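Putative alpha-L-fucosidase (PDB 3EYP) probably hydrolyses alpha-L-fucosides, releasing terminal L-fucose. Local coordinates at residues I23-F28 with L293-P298. Numbering follows the deposited sequence.
Sequences IAFFHF and LLNFPP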
loop_
_atom_site.group_PDB
_atom_site.type_symbol
_atom_site.label_atom_id
_atom_site.label_comp_id
_atom_site.label_asym_id
_atom_site.label_seq_id
_atom_site.Cartn_x
_atom_site.Cartn_y
_atom_site.Cartn_z
ATOM N N ILE A 23 -1.780 -0.801 4.870
ATOM C CA ILE A 23 -2.273 -2.202 5.045
ATOM C C ILE A 23 -1.291 -2.965 5.938
ATOM O O ILE A 23 -0.075 -2.777 5.804
ATOM C CB ILE A 23 -2.423 -2.949 3.698
ATOM C CG1 ILE A 23 -3.239 -2.149 2.717
ATOM C CG2 ILE A 23 -3.032 -4.305 3.905
ATOM C CD1 ILE A 23 -3.294 -2.748 1.259
ATOM N N ALA A 24 -1.759 -3.759 6.908
ATOM C CA ALA A 24 -0.797 -4.624 7.623
ATOM C C ALA A 24 -0.554 -5.980 6.957
ATOM O O ALA A 24 -1.426 -6.559 6.390
ATOM C CB ALA A 24 -1.187 -4.815 9.088
ATOM N N PHE A 25 0.705 -6.441 7.031
ATOM C CA PHE A 25 1.068 -7.797 6.632
ATOM C C PHE A 25 1.340 -8.518 7.953
ATOM O O PHE A 25 1.797 -7.915 8.888
ATOM C CB PHE A 25 2.404 -7.804 5.872
ATOM C CG PHE A 25 2.381 -8.480 4.530
ATOM C CD1 PHE A 25 1.448 -9.460 4.206
ATOM C CD2 PHE A 25 3.366 -8.145 3.577
ATOM C CE1 PHE A 25 1.483 -10.061 3.026
ATOM C CE2 PHE A 25 3.399 -8.762 2.367
ATOM C CZ PHE A 25 2.464 -9.699 2.065
ATOM N N PHE A 26 0.966 -9.773 8.017
ATOM C CA PHE A 26 1.210 -10.628 9.180
ATOM C C PHE A 26 1.822 -11.906 8.675
ATOM O O PHE A 26 1.116 -12.815 8.213
ATOM C CB PHE A 26 -0.067 -10.970 9.953
ATOM C CG PHE A 26 -0.679 -9.803 10.692
ATOM C CD1 PHE A 26 0.059 -9.059 11.541
ATOM C CD2 PHE A 26 -2.018 -9.493 10.523
ATOM C CE1 PHE A 26 -0.481 -8.004 12.201
ATOM C CE2 PHE A 26 -2.577 -8.429 11.194
ATOM C CZ PHE A 26 -1.813 -7.670 12.005
ATOM N N HIS A 27 3.149 -11.951 8.715
ATOM C CA HIS A 27 3.908 -13.121 8.318
ATOM C C HIS A 27 4.095 -14.028 9.557
ATOM O O HIS A 27 4.818 -13.694 10.489
ATOM C CB HIS A 27 5.289 -12.781 7.759
ATOM C CG HIS A 27 5.285 -12.444 6.308
ATOM N ND1 HIS A 27 4.698 -11.294 5.832
ATOM C CD2 HIS A 27 5.744 -13.121 5.217
ATOM C CE1 HIS A 27 4.800 -11.272 4.511
ATOM N NE2 HIS A 27 5.438 -12.358 4.109
ATOM N N PHE A 28 3.367 -15.128 9.514
ATOM C CA PHE A 28 3.259 -16.080 10.628
ATOM C C PHE A 28 2.992 -17.474 10.074
ATOM O O PHE A 28 2.208 -17.687 9.118
ATOM C CB PHE A 28 2.140 -15.625 11.547
ATOM C CG PHE A 28 1.903 -16.495 12.777
ATOM C CD1 PHE A 28 2.866 -16.562 13.806
ATOM C CD2 PHE A 28 0.649 -17.067 12.967
ATOM C CE1 PHE A 28 2.610 -17.272 14.956
ATOM C CE2 PHE A 28 0.367 -17.814 14.130
ATOM C CZ PHE A 28 1.327 -17.930 15.116
ATOM N N LEU A 293 2.232 -1.349 2.677
ATOM C CA LEU A 293 1.944 -2.681 3.234
ATOM C C LEU A 293 3.112 -2.988 4.151
ATOM O O LEU A 293 4.236 -3.229 3.733
ATOM C CB LEU A 293 1.772 -3.735 2.119
ATOM C CG LEU A 293 1.613 -5.202 2.544
ATOM C CD1 LEU A 293 0.389 -5.370 3.502
ATOM C CD2 LEU A 293 1.459 -6.159 1.287
ATOM N N LEU A 294 2.842 -2.860 5.429
ATOM C CA LEU A 294 3.828 -2.996 6.478
ATOM C C LEU A 294 3.615 -4.240 7.272
ATOM O O LEU A 294 2.555 -4.450 7.857
ATOM C CB LEU A 294 3.747 -1.800 7.454
ATOM C CG LEU A 294 4.770 -1.620 8.557
ATOM C CD1 LEU A 294 6.223 -1.502 8.016
ATOM C CD2 LEU A 294 4.392 -0.344 9.421
ATOM N N ASN A 295 4.685 -5.024 7.322
ATOM C CA ASN A 295 4.713 -6.333 8.024
ATOM C C ASN A 295 5.098 -6.277 9.492
ATOM O O ASN A 295 6.152 -5.747 9.873
ATOM C CB ASN A 295 5.624 -7.316 7.277
ATOM C CG ASN A 295 5.739 -8.640 7.989
ATOM O OD1 ASN A 295 4.823 -9.458 7.947
ATOM N ND2 ASN A 295 6.881 -8.866 8.613
ATOM N N PHE A 296 4.175 -6.819 10.306
ATOM C CA PHE A 296 4.368 -7.104 11.738
ATOM C C PHE A 296 4.353 -8.632 11.912
ATOM O O PHE A 296 3.287 -9.250 11.743
ATOM C CB PHE A 296 3.186 -6.581 12.577
ATOM C CG PHE A 296 2.915 -5.096 12.439
ATOM C CD1 PHE A 296 3.333 -4.223 13.406
ATOM C CD2 PHE A 296 2.261 -4.601 11.326
ATOM C CE1 PHE A 296 3.088 -2.862 13.325
ATOM C CE2 PHE A 296 2.029 -3.236 11.205
ATOM C CZ PHE A 296 2.441 -2.353 12.216
ATOM N N PRO A 297 5.525 -9.268 12.211
ATOM C CA PRO A 297 5.530 -10.731 12.398
ATOM C C PRO A 297 5.229 -11.176 13.847
ATOM O O PRO A 297 5.932 -10.790 14.778
ATOM C CB PRO A 297 6.972 -11.120 11.970
ATOM C CG PRO A 297 7.786 -9.963 12.423
ATOM C CD PRO A 297 6.902 -8.756 12.068
ATOM N N PRO A 298 4.112 -11.898 14.060
ATOM C CA PRO A 298 3.825 -12.413 15.402
ATOM C C PRO A 298 4.904 -13.390 15.866
ATOM O O PRO A 298 5.535 -14.104 15.080
ATOM C CB PRO A 298 2.504 -13.121 15.221
ATOM C CG PRO A 298 1.912 -12.526 13.910
ATOM C CD PRO A 298 3.099 -12.308 13.097
HETATM O O HOH W 1 6.373 -14.715 12.450
#
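H27 and N295 meet through one oxygen. N295 OD1 accepts from H27 ND1 at 2.8 Å, with ring and amide planes 85° apart. The donor stands above the carbonyl plane, not on a lone pair. H27 N adds a weak bond to N295 OD1 at 3.1 Å. N295 CG lies anti to its backbone N (chi1 177°), which carries the amide from the strand out to the histidine. H27 CE1 sits over the centre of the F25 ring, 3.4 Å above its plane. L293 CD2 lies over the opposite face, offset toward the rim, in a CH-pi contact, 3.7 Å from the F25 ring centroid. I23 CG2 packs on L293 CD1. On the face opposite I23 and F25, A24 CB packs on the F296 ring, with helix 56-65 alongside.

Behind these side chains, strands 22-26 and 291-295 pair in parallel. L294 N bonds to I23 O, F25 N to L294 O at 2.8 Å, and F296 N to F25 O. Past the strand ends, a water donates to H27 O and P298 O, and F28 CD1 packs on P298 CB at 3.7 Å. N295 ND2 is held by W262 O and S257 OG, which fixes the amide's orientation.

The pairing joins the first and last strands, in chain order, of the parallel sheet, as expected where a TIM barrel closes. H27 NE2 hydrogen-bonds to a bound glycerol, probably from the crystallisation liquor, which is consistent with a pocket at the C-terminal ends of the strands. An alanine at H27 would probably leave N295 OD1 without its stronger donor and F25 without the ring carbon over its centre. With ND1 donating to N295 OD1, the ring is likely to stay turned so that NE2 points to the glycerol.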